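Local structure of peptidyl-tRNA hydrolase (Thermoplasma acidophilum, 1RLK) at residues 81-86 with 91-96; 34-37 with 42-45; 70-73 with 77-80; 61-66 with 112-117. The protein probably hydrolyses peptidyl-tRNAs that drop off the ribosome during protein synthesis, releasing the tRNA and an N-acyl amino acid. All coordinates share one frame; numbering follows the deposited sequence. Where two conformers were deposited one is given.

Interaction 1: 81-86 with 91-96; sequences VQDRGY and PGTITC. With SO4 (sulfate ion), chain B.
Val81 and Cys96 form a hydrogen-bonded antiparallel pair where the hairpin of strands 78-82 and 94-103 begins to open; Val81 N reaches Cys96 O at 2.9 Å. A beta bulge follows: Thr95 N bonds to Val81 O, while the next pair, non-hydrogen-bonded, matches Gln82 with Ile94. Asp83 carries the pairing into the loop, its N donating to Thr93 O at 2.9 Å. Asp83 CB lies 3.6 Å from sulfate O1; with chi1 at 69°, CG between the backbone N and the carbonyl carbon, the carboxylate is carried toward Thr93. There OD1 takes Thr93 N at 3.1 Å from above the carboxylate plane, and OD2, 4.1 Å from Thr95 CG2, is salt-bridged to Lys19. Gly92 fits closely against this turn, its CA 3.2 Å from Asp83 O, where a side chain would clash. The sulfate, probably from the crystallisation liquor, sits at the edge of the Arg84 guanidinium; O3 accepts from both Arg84 N and, at 2.7 Å, Arg84 NE. Val81 faces helix 17-38, touching Gln23, His26 and Ala27, whereas Ile94 packs on Leu61 and Ile64 of helix 61-74, so this hairpin end lies between the two helices.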
loop_
_atom_site.group_PDB
_atom_site.type_symbol
_atom_site.label_atom_id
_atom_site.label_comp_id
_atom_site.label_asym_id
_atom_site.label_seq_id
_atom_site.Cartn_x
_atom_site.Cartn_y
_atom_site.Cartn_z
ATOM N N VAL A 81 0.532 -3.724 6.183
ATOM C CA VAL A 81 0.087 -5.089 6.064
ATOM C C VAL A 81 1.076 -5.984 6.778
ATOM O O VAL A 81 2.286 -5.828 6.622
ATOM C CB VAL A 81 -0.060 -5.488 4.577
ATOM C CG1 VAL A 81 -0.170 -7.007 4.423
ATOM C CG2 VAL A 81 -1.269 -4.788 3.980
ATOM N N GLN A 82 0.546 -6.917 7.545
ATOM C CA GLN A 82 1.339 -7.910 8.264
ATOM C C GLN A 82 0.869 -9.304 7.869
ATOM O O GLN A 82 -0.331 -9.539 7.807
ATOM C CB GLN A 82 1.178 -7.726 9.786
ATOM C CG GLN A 82 1.682 -6.371 10.299
ATOM C CD GLN A 82 1.402 -6.116 11.788
ATOM O OE1 GLN A 82 2.026 -6.723 12.663
ATOM N NE2 GLN A 82 0.498 -5.201 12.064
ATOM N N ASP A 83 1.804 -10.222 7.619
ATOM C CA ASP A 83 1.449 -11.604 7.325
ATOM C C ASP A 83 1.074 -12.353 8.606
ATOM O O ASP A 83 0.942 -11.738 9.668
ATOM C CB ASP A 83 2.542 -12.323 6.484
ATOM C CG ASP A 83 3.842 -12.587 7.235
ATOM O OD1 ASP A 83 3.904 -12.490 8.480
ATOM O OD2 ASP A 83 4.877 -12.923 6.626
ATOM N N ARG A 84 0.869 -13.662 8.500
ATOM C CA ARG A 84 0.495 -14.472 9.661
ATOM C C ARG A 84 1.738 -14.701 10.520
ATOM O O ARG A 84 2.864 -14.658 10.041
ATOM C CB ARG A 84 -0.187 -15.806 9.252
ATOM C CG ARG A 84 0.672 -16.822 8.463
ATOM C CD ARG A 84 -0.121 -17.990 7.766
ATOM N NE ARG A 84 -0.278 -17.816 6.306
ATOM C CZ ARG A 84 -0.341 -18.807 5.401
ATOM N NH1 ARG A 84 -0.324 -20.089 5.754
ATOM N NH2 ARG A 84 -0.468 -18.505 4.113
ATOM N N GLY A 85 1.540 -14.911 11.805
ATOM C CA GLY A 85 2.666 -15.119 12.694
ATOM C C GLY A 85 3.324 -16.477 12.519
ATOM O O GLY A 85 2.888 -17.306 11.708
ATOM N N TYR A 86 4.399 -16.684 13.268
ATOM C CA TYR A 86 4.812 -18.033 13.638
ATOM C C TYR A 86 3.893 -18.495 14.776
ATOM O O TYR A 86 3.763 -19.692 15.037
ATOM C CB TYR A 86 6.282 -18.064 14.067
ATOM C CG TYR A 86 7.258 -17.878 12.923
ATOM C CD1 TYR A 86 7.864 -16.643 12.693
ATOM C CD2 TYR A 86 7.579 -18.934 12.072
ATOM C CE1 TYR A 86 8.762 -16.462 11.649
ATOM C CE2 TYR A 86 8.478 -18.765 11.020
ATOM C CZ TYR A 86 9.068 -17.528 10.813
ATOM O OH TYR A 86 9.968 -17.341 9.781
ATOM N N PRO A 91 0.535 -10.866 16.063
ATOM C CA PRO A 91 0.574 -10.300 14.710
ATOM C C PRO A 91 1.888 -10.651 14.049
ATOM O O PRO A 91 2.845 -10.892 14.777
ATOM C CB PRO A 91 0.491 -8.800 14.966
ATOM C CG PRO A 91 1.157 -8.635 16.276
ATOM C CD PRO A 91 0.701 -9.822 17.089
ATOM N N GLY A 92 1.928 -10.706 12.719
ATOM C CA GLY A 92 3.098 -11.179 11.991
ATOM C C GLY A 92 3.994 -10.055 11.511
ATOM O O GLY A 92 3.904 -8.937 11.990
ATOM N N THR A 93 4.874 -10.365 10.569
ATOM C CA THR A 93 5.813 -9.380 10.030
ATOM C C THR A 93 5.144 -8.385 9.099
ATOM O O THR A 93 4.248 -8.764 8.334
ATOM C CB THR A 93 6.906 -10.088 9.259
ATOM O OG1 THR A 93 7.540 -11.036 10.114
ATOM C CG2 THR A 93 8.000 -9.119 8.866
ATOM N N ILE A 94 5.594 -7.126 9.167
ATOM C CA ILE A 94 5.154 -6.065 8.257
ATOM C C ILE A 94 5.803 -6.307 6.896
ATOM O O ILE A 94 7.028 -6.338 6.802
ATOM C CB ILE A 94 5.532 -4.671 8.800
ATOM C CG1 ILE A 94 4.702 -4.347 10.045
ATOM C CG2 ILE A 94 5.324 -3.619 7.741
ATOM C CD1 ILE A 94 5.079 -3.062 10.747
ATOM N N THR A 95 4.970 -6.488 5.865
ATOM C CA THR A 95 5.416 -6.858 4.513
ATOM C C THR A 95 5.341 -5.708 3.526
ATOM O O THR A 95 6.159 -5.618 2.622
ATOM C CB THR A 95 4.561 -8.032 3.953
ATOM O OG1 THR A 95 3.151 -7.736 4.042
ATOM C CG2 THR A 95 4.742 -9.263 4.787
ATOM N N CYS A 96 4.335 -4.861 3.662
ATOM C CA CYS A 96 4.084 -3.804 2.703
ATOM C C CYS A 96 3.139 -2.759 3.257
ATOM O O CYS A 96 2.612 -2.911 4.357
ATOM C CB CYS A 96 3.522 -4.406 1.409
ATOM S SG CYS A 96 1.899 -5.171 1.589
HETATM S S SO4 B . -0.284 -14.573 4.854
HETATM O O1 SO4 B . -0.742 -13.270 5.343
HETATM O O2 SO4 B . 0.571 -14.395 3.687
HETATM O O3 SO4 B . 0.540 -15.258 5.842
HETATM O O4 SO4 B . -1.446 -15.385 4.492
#

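Interaction 2: 34-37 with 42-45; sequences RSMK and VFNE
A Met-aromatic contact joins Met36, near the end of helix 17-38, to Phe43 in helix 40-48, across the short connection between these consecutive helices. The two side chains lie alongside each other and point the same way. Met36 CB sits 3.9 Å from the centroid of the Phe43 ring and only 8° off the ring normal, which makes it a CH-pi contact over the middle of one face. Further along the chain the methionine drifts toward the rim: Met36 CG is nearest to Phe43 CE2, at 3.6 Å, and Met36 SD lies 4.5 Å from the centroid, approaching obliquely at 37° from the normal. Both residues hold their CG anti to the backbone N (chi1 -166° for Met36), which lays the Met36 chain alongside the ring. The root of the phenylalanine side chain lies near backbone: Phe43 CG is 3.9 Å from Met36 CA, and Phe43 CB is 3.8 Å from Ser35 O. Ser35 itself meets the phenylalanine through its CB, at 4.2 Å from Phe43 CB, while its hydroxyl bonds back to Cys31 O in the preceding turn. Replacing Phe43 with alanine would probably leave Met36 without the flat surface it lies on and open a gap between the helices. The contact is wholly apolar between side chains, and the arrangement is that of two consecutive helices, 17-38 and 40-48, joined by a short turn and packed through a Met-aromatic contact.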
loop_
_atom_site.group_PDB
_atom_site.type_symbol
_atom_site.label_atom_id
_atom_site.label_comp_id
_atom_site.label_asym_id
_atom_site.label_seq_id
_atom_site.Cartn_x
_atom_site.Cartn_y
_atom_site.Cartn_z
ATOM N N ARG A 34 -11.802 0.693 2.893
ATOM C CA ARG A 34 -11.793 1.903 3.713
ATOM C C ARG A 34 -12.118 3.147 2.865
ATOM O O ARG A 34 -12.913 4.003 3.267
ATOM C CB ARG A 34 -10.444 2.055 4.416
ATOM C CG ARG A 34 -10.300 3.357 5.201
ATOM C CD ARG A 34 -9.169 3.385 6.193
ATOM N NE ARG A 34 -9.072 2.152 6.981
ATOM C CZ ARG A 34 -7.966 1.417 7.134
ATOM N NH1 ARG A 34 -6.812 1.765 6.547
ATOM N NH2 ARG A 34 -8.020 0.308 7.873
ATOM N N SER A 35 -11.532 3.229 1.671
ATOM C CA SER A 35 -11.720 4.399 0.810
ATOM C C SER A 35 -13.151 4.474 0.299
ATOM O O SER A 35 -13.698 5.557 0.105
ATOM C CB SER A 35 -10.735 4.393 -0.351
ATOM O OG SER A 35 -9.412 4.602 0.111
ATOM N N MET A 36 -13.768 3.316 0.106
ATOM C CA MET A 36 -15.176 3.248 -0.280
ATOM C C MET A 36 -16.074 3.846 0.807
ATOM O O MET A 36 -17.095 4.464 0.509
ATOM C CB MET A 36 -15.568 1.792 -0.547
ATOM C CG MET A 36 -16.881 1.616 -1.275
ATOM S SD MET A 36 -17.285 -0.111 -1.717
ATOM C CE MET A 36 -16.190 -1.033 -0.697
ATOM N N LYS A 37 -15.676 3.654 2.057
ATOM C CA LYS A 37 -16.408 4.181 3.208
ATOM C C LYS A 37 -16.217 5.702 3.401
ATOM O O LYS A 37 -17.199 6.447 3.469
ATOM C CB LYS A 37 -16.002 3.424 4.485
ATOM C CG LYS A 37 -16.432 1.953 4.494
ATOM C CD LYS A 37 -16.179 1.270 5.861
ATOM C CE LYS A 37 -16.354 -0.255 5.812
ATOM N NZ LYS A 37 -15.351 -0.978 6.678
ATOM N N VAL A 42 -13.719 9.465 -4.662
ATOM C CA VAL A 42 -12.384 9.150 -5.158
ATOM C C VAL A 42 -12.210 7.637 -5.397
ATOM O O VAL A 42 -11.545 7.224 -6.341
ATOM C CB VAL A 42 -11.305 9.639 -4.189
ATOM C CG1 VAL A 42 -9.925 9.104 -4.591
ATOM C CG2 VAL A 42 -11.312 11.170 -4.128
ATOM N N PHE A 43 -12.795 6.829 -4.531
ATOM C CA PHE A 43 -12.785 5.393 -4.728
ATOM C C PHE A 43 -13.508 5.030 -6.011
ATOM O O PHE A 43 -13.003 4.245 -6.799
ATOM C CB PHE A 43 -13.423 4.656 -3.554
ATOM C CG PHE A 43 -13.855 3.269 -3.901
ATOM C CD1 PHE A 43 -12.951 2.220 -3.852
ATOM C CD2 PHE A 43 -15.158 3.018 -4.311
ATOM C CE1 PHE A 43 -13.341 0.941 -4.194
ATOM C CE2 PHE A 43 -15.555 1.748 -4.652
ATOM C CZ PHE A 43 -14.639 0.701 -4.591
ATOM N N ASN A 44 -14.697 5.596 -6.204
ATOM C CA ASN A 44 -15.506 5.333 -7.391
ATOM C C ASN A 44 -14.804 5.699 -8.694
ATOM O O ASN A 44 -14.871 4.951 -9.663
ATOM C CB ASN A 44 -16.826 6.102 -7.307
ATOM C CG ASN A 44 -17.873 5.386 -6.475
ATOM O OD1 ASN A 44 -17.829 4.170 -6.305
ATOM N ND2 ASN A 44 -18.840 6.147 -5.973
ATOM N N GLU A 45 -14.131 6.845 -8.717
ATOM C CA GLU A 45 -13.435 7.284 -9.915
ATOM C C GLU A 45 -12.285 6.343 -10.235
ATOM O O GLU A 45 -12.169 5.870 -11.358
ATOM C CB GLU A 45 -12.910 8.706 -9.743
ATOM C CG GLU A 45 -12.178 9.239 -10.970
ATOM C CD GLU A 45 -11.647 10.641 -10.776
ATOM O OE1 GLU A 45 -12.250 11.426 -10.012
ATOM O OE2 GLU A 45 -10.617 10.958 -11.390
#

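Interaction 3: 70-73 with 77-80; sequences MADS and VNEI
Asn78, the first residue of strand 78-82, reaches back to the end of helix 61-74 and donates from ND2 to Asp72 OD1 at 3.1 Å. The bond is nearly straight, with 163° at the hydrogen, and the acceptor lies close to the plane of the amide. Seen from the aspartate the approach is different: the nitrogen comes from above the carboxylate plane, 48° out of it. The two side chains cross at about a right angle. Asn78 CG is placed between its backbone N and carbonyl carbon (chi1 66°), a setting that turns the amide toward the helix; Asp72 CG lies beside its own backbone N, anti to the carbonyl carbon, and this brings the carboxylate to the strand. Next to the polar pair the methyl of Ala71 packs on the amide, its CB 3.8 Å from Asn78 ND2 and 4.0 Å from Asn78 CB. The amide has further partners, since ND2 also bonds to Ile76 O and OD1 accepts from Lys68 NZ, which in turn forms a salt bridge with Asp72 OD2. A leucine in place of Asn78 would probably leave Asp72 OD1 and Ile76 O without this donor and Lys68 without one of its acceptors. Lysine, carboxylate and amide thus close a small polar network at the turn from helix to strand, in which the buried amide has partners for both its nitrogen and its oxygen, and the lysine probably offsets the charge of Asp72.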
loop_
_atom_site.group_PDB
_atom_site.type_symbol
_atom_site.label_atom_id
_atom_site.label_comp_id
_atom_site.label_asym_id
_atom_site.label_seq_id
_atom_site.Cartn_x
_atom_site.Cartn_y
_atom_site.Cartn_z
ATOM N N MET A 70 4.501 10.046 6.044
ATOM C CA MET A 70 4.107 11.031 5.036
ATOM C C MET A 70 2.646 10.921 4.664
ATOM O O MET A 70 1.967 11.923 4.531
ATOM C CB MET A 70 4.966 10.882 3.783
ATOM C CG MET A 70 6.432 11.069 4.041
ATOM S SD MET A 70 7.265 11.540 2.548
ATOM C CE MET A 70 8.698 10.767 2.734
ATOM N N ALA A 71 2.153 9.698 4.508
ATOM C CA ALA A 71 0.759 9.491 4.164
ATOM C C ALA A 71 -0.170 10.064 5.226
ATOM O O ALA A 71 -1.129 10.741 4.905
ATOM C CB ALA A 71 0.472 7.990 3.963
ATOM N N ASP A 72 0.093 9.772 6.493
ATOM C CA ASP A 72 -0.740 10.311 7.574
ATOM C C ASP A 72 -0.709 11.839 7.553
ATOM O O ASP A 72 -1.745 12.478 7.638
ATOM C CB ASP A 72 -0.300 9.803 8.964
ATOM C CG ASP A 72 -0.637 8.335 9.200
ATOM O OD1 ASP A 72 -1.671 7.878 8.684
ATOM O OD2 ASP A 72 0.083 7.569 9.885
ATOM N N SER A 73 0.474 12.411 7.391
ATOM C CA SER A 73 0.630 13.872 7.363
ATOM C C SER A 73 -0.232 14.520 6.270
ATOM O O SER A 73 -0.795 15.606 6.459
ATOM C CB SER A 73 2.100 14.218 7.153
ATOM O OG SER A 73 2.464 15.394 7.847
ATOM N N VAL A 77 -5.264 7.792 2.852
ATOM C CA VAL A 77 -5.587 6.436 3.311
ATOM C C VAL A 77 -4.396 5.526 3.116
ATOM O O VAL A 77 -3.783 5.496 2.041
ATOM C CB VAL A 77 -6.805 5.851 2.550
ATOM C CG1 VAL A 77 -6.983 4.349 2.867
ATOM C CG2 VAL A 77 -8.064 6.643 2.876
ATOM N N ASN A 78 -4.055 4.772 4.157
ATOM C CA ASN A 78 -2.942 3.836 4.089
ATOM C C ASN A 78 -3.123 2.670 5.030
ATOM O O ASN A 78 -3.782 2.802 6.074
ATOM C CB ASN A 78 -1.627 4.554 4.393
ATOM C CG ASN A 78 -1.549 5.055 5.835
ATOM O OD1 ASN A 78 -0.997 4.375 6.699
ATOM N ND2 ASN A 78 -2.098 6.250 6.092
ATOM N N GLU A 79 -2.544 1.528 4.676
ATOM C CA GLU A 79 -2.633 0.342 5.511
ATOM C C GLU A 79 -1.322 -0.398 5.491
ATOM O O GLU A 79 -0.866 -0.844 4.427
ATOM C CB GLU A 79 -3.743 -0.582 5.009
ATOM C CG GLU A 79 -3.922 -1.838 5.843
ATOM C CD GLU A 79 -4.611 -1.595 7.182
ATOM O OE1 GLU A 79 -5.117 -0.461 7.457
ATOM O OE2 GLU A 79 -4.667 -2.576 7.941
ATOM N N ILE A 80 -0.708 -0.520 6.666
ATOM C CA ILE A 80 0.412 -1.402 6.869
ATOM C C ILE A 80 -0.107 -2.840 6.937
ATOM O O ILE A 80 -1.054 -3.135 7.664
ATOM C CB ILE A 80 1.167 -1.017 8.159
ATOM C CG1 ILE A 80 2.036 0.210 7.875
ATOM C CG2 ILE A 80 2.016 -2.182 8.668
ATOM C CD1 ILE A 80 2.628 0.847 9.100
#

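Interaction 4: 61-66 with 112-117; sequences LDEIME and GKYKLL
Tyr114 and Glu63 join the C-terminal tail to the first turns of helix 61-74, a helix that leads into edge strand 78-82 of the four-stranded mixed sheet of this alpha/beta PTH2 fold. The tail follows helix 104-111 and runs beside strand 53-58, with backbone hydrogen bonds between Lys115 and Lys57 and between Leu117 and Val55. From it the tyrosine extends toward the helix, and its ring also touches Val56 and Val58. Across the contact only the far end of the ring is involved: Tyr114 CE1 lies 4.1 Å from Glu63 CB, and Tyr114 OH lies 4.0 Å from the same carbon. Glu63 CG stands beside the backbone N (chi1 -55°), and a second bend at chi2 (-60°) folds the chain so that the carboxylate comes round to the edge of the tyrosine. Carboxylate and ring planes are turned 65° against each other, with Glu63 OE1 near the plane of the ring and 3.5 Å from CE1 of Tyr114. In one of its two conformers Lys113 lays its CG over one face of the ring, offset toward the rim. Glu63 also packs on Val58, and helix, strand and tail therefore meet at a partly exposed surface site. A single polar bond spans the two segments: Tyr114 OH donates to Glu63 OE1 at 3.0 Å, and that oxygen accepts with its anti lone pair, directed away from the other carboxylate oxygen.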
loop_
_atom_site.group_PDB
_atom_site.type_symbol
_atom_site.label_atom_id
_atom_site.label_comp_id
_atom_site.label_asym_id
_atom_site.label_seq_id
_atom_site.Cartn_x
_atom_site.Cartn_y
_atom_site.Cartn_z
ATOM N N LEU A 61 12.097 -1.901 6.655
ATOM C CA LEU A 61 10.990 -1.453 7.471
ATOM C C LEU A 61 10.997 0.045 7.644
ATOM O O LEU A 61 9.959 0.688 7.597
ATOM C CB LEU A 61 11.043 -2.163 8.836
ATOM C CG LEU A 61 9.807 -1.944 9.704
ATOM C CD1 LEU A 61 8.550 -2.295 8.928
ATOM C CD2 LEU A 61 9.943 -2.808 10.959
ATOM N N ASP A 62 12.177 0.626 7.830
ATOM C CA ASP A 62 12.270 2.080 7.970
ATOM C C ASP A 62 11.608 2.823 6.813
ATOM O O ASP A 62 10.913 3.820 7.023
ATOM C CB ASP A 62 13.734 2.513 8.123
ATOM C CG ASP A 62 14.281 2.216 9.512
ATOM O OD1 ASP A 62 13.624 2.618 10.510
ATOM O OD2 ASP A 62 15.349 1.575 9.695
ATOM N N GLU A 63 11.783 2.336 5.596
ATOM C CA GLU A 63 11.150 2.992 4.443
ATOM C C GLU A 63 9.638 2.869 4.517
ATOM O O GLU A 63 8.935 3.833 4.278
ATOM C CB GLU A 63 11.644 2.414 3.110
ATOM C CG GLU A 63 13.153 2.424 2.900
ATOM C CD GLU A 63 13.758 3.811 2.927
ATOM O OE1 GLU A 63 13.046 4.795 2.630
ATOM O OE2 GLU A 63 14.968 3.908 3.256
ATOM N N ILE A 64 9.139 1.679 4.846
ATOM C CA ILE A 64 7.699 1.501 5.115
ATOM C C ILE A 64 7.175 2.550 6.104
ATOM O O ILE A 64 6.144 3.173 5.876
ATOM C CB ILE A 64 7.419 0.079 5.676
ATOM C CG1 ILE A 64 7.784 -1.000 4.659
ATOM C CG2 ILE A 64 5.955 -0.075 6.087
ATOM C CD1 ILE A 64 6.868 -1.041 3.440
ATOM N N MET A 65 7.899 2.755 7.201
ATOM C CA MET A 65 7.431 3.654 8.260
ATOM C C MET A 65 7.538 5.136 7.857
ATOM O O MET A 65 6.743 5.985 8.290
ATOM C CB MET A 65 8.207 3.366 9.554
ATOM C CG MET A 65 8.016 1.936 10.086
ATOM S SD MET A 65 6.275 1.433 10.147
ATOM C CE MET A 65 5.615 2.616 11.178
ATOM N N GLU A 66 8.482 5.441 6.976
ATOM C CA GLU A 66 8.614 6.789 6.433
ATOM C C GLU A 66 7.433 7.126 5.533
ATOM O O GLU A 66 6.903 8.215 5.584
ATOM C CB GLU A 66 9.920 6.890 5.633
ATOM C CG GLU A 66 10.210 8.272 5.093
ATOM C CD GLU A 66 10.495 9.270 6.196
ATOM O OE1 GLU A 66 10.906 8.852 7.309
ATOM O OE2 GLU A 66 10.311 10.480 5.943
ATOM N N GLY A 112 7.396 8.193 -5.196
ATOM C CA GLY A 112 8.029 8.336 -6.505
ATOM C C GLY A 112 9.493 7.963 -6.565
ATOM O O GLY A 112 10.003 7.565 -7.613
ATOM N N LYS A 113 10.156 8.048 -5.415
ATOM C CA LYS A 113 11.602 7.841 -5.286
ATOM C C LYS A 113 11.974 6.373 -5.345
ATOM O O LYS A 113 13.127 6.011 -5.662
ATOM C CB LYS A 113 12.107 8.469 -3.971
ATOM C CG LYS A 113 11.089 8.458 -2.779
ATOM C CD LYS A 113 9.939 9.512 -2.820
ATOM C CE LYS A 113 10.117 10.667 -3.827
ATOM N NZ LYS A 113 8.803 11.269 -4.164
ATOM N N TYR A 114 11.000 5.506 -5.070
ATOM C CA TYR A 114 11.265 4.078 -4.969
ATOM C C TYR A 114 11.177 3.390 -6.329
ATOM O O TYR A 114 10.367 3.779 -7.158
ATOM C CB TYR A 114 10.260 3.441 -3.991
ATOM C CG TYR A 114 10.344 4.041 -2.609
ATOM C CD1 TYR A 114 11.435 3.785 -1.784
ATOM C CD2 TYR A 114 9.362 4.892 -2.145
ATOM C CE1 TYR A 114 11.527 4.343 -0.518
ATOM C CE2 TYR A 114 9.445 5.463 -0.872
ATOM C CZ TYR A 114 10.533 5.178 -0.063
ATOM O OH TYR A 114 10.635 5.749 1.203
ATOM N N LYS A 115 12.005 2.367 -6.523
ATOM C CA LYS A 115 11.994 1.529 -7.722
ATOM C C LYS A 115 10.722 0.696 -7.876
ATOM O O LYS A 115 10.245 0.085 -6.908
ATOM C CB LYS A 115 13.164 0.562 -7.677
ATOM C CG LYS A 115 14.520 1.221 -7.679
ATOM C CD LYS A 115 15.596 0.255 -8.133
ATOM C CE LYS A 115 16.993 0.801 -7.837
ATOM N NZ LYS A 115 18.040 -0.239 -8.006
ATOM N N LEU A 116 10.196 0.625 -9.099
ATOM C CA LEU A 116 9.080 -0.265 -9.380
ATOM C C LEU A 116 9.498 -1.699 -9.069
ATOM O O LEU A 116 10.661 -2.095 -9.282
ATOM C CB LEU A 116 8.618 -0.151 -10.834
ATOM C CG LEU A 116 8.024 1.180 -11.281
ATOM C CD1 LEU A 116 7.709 1.176 -12.771
ATOM C CD2 LEU A 116 6.771 1.500 -10.497
ATOM N N LEU A 117 8.555 -2.477 -8.542
ATOM C CA LEU A 117 8.801 -3.883 -8.280
ATOM C C LEU A 117 8.965 -4.566 -9.622
ATOM O O LEU A 117 9.845 -5.393 -9.769
ATOM C CB LEU A 117 7.656 -4.537 -7.480
ATOM C CG LEU A 117 7.799 -6.057 -7.272
ATOM C CD1 LEU A 117 8.935 -6.374 -6.289
ATOM C CD2 LEU A 117 6.515 -6.692 -6.788
ATOM O OXT LEU A 117 8.230 -4.287 -10.571
#

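How the interactions relate
Interactions 1 and 3 share strand 78-82, and interactions 3 and 4 share helix 61-74, so that three of the contacts follow one helix and the strand after it. Ile94 of interaction 1 packs on Ile80 of interaction 3, and Ile80 in turn meets Met65 of interaction 4; interactions 1 and 4 also touch through the face of 94-96 that carries Ile94. Interaction 2 stands apart from interactions 1 and 4, but meets interaction 3 through the salt bridge of Arg34 NH1 with Glu79 OE1. Interaction 3 is mostly buried and polar, interaction 4 is a surface contact, and interactions 1 and 2 lie between. Backbone pairing dominates the hairpin, apolar packing the two consecutive helices, and side-chain hydrogen bonds the remaining pair.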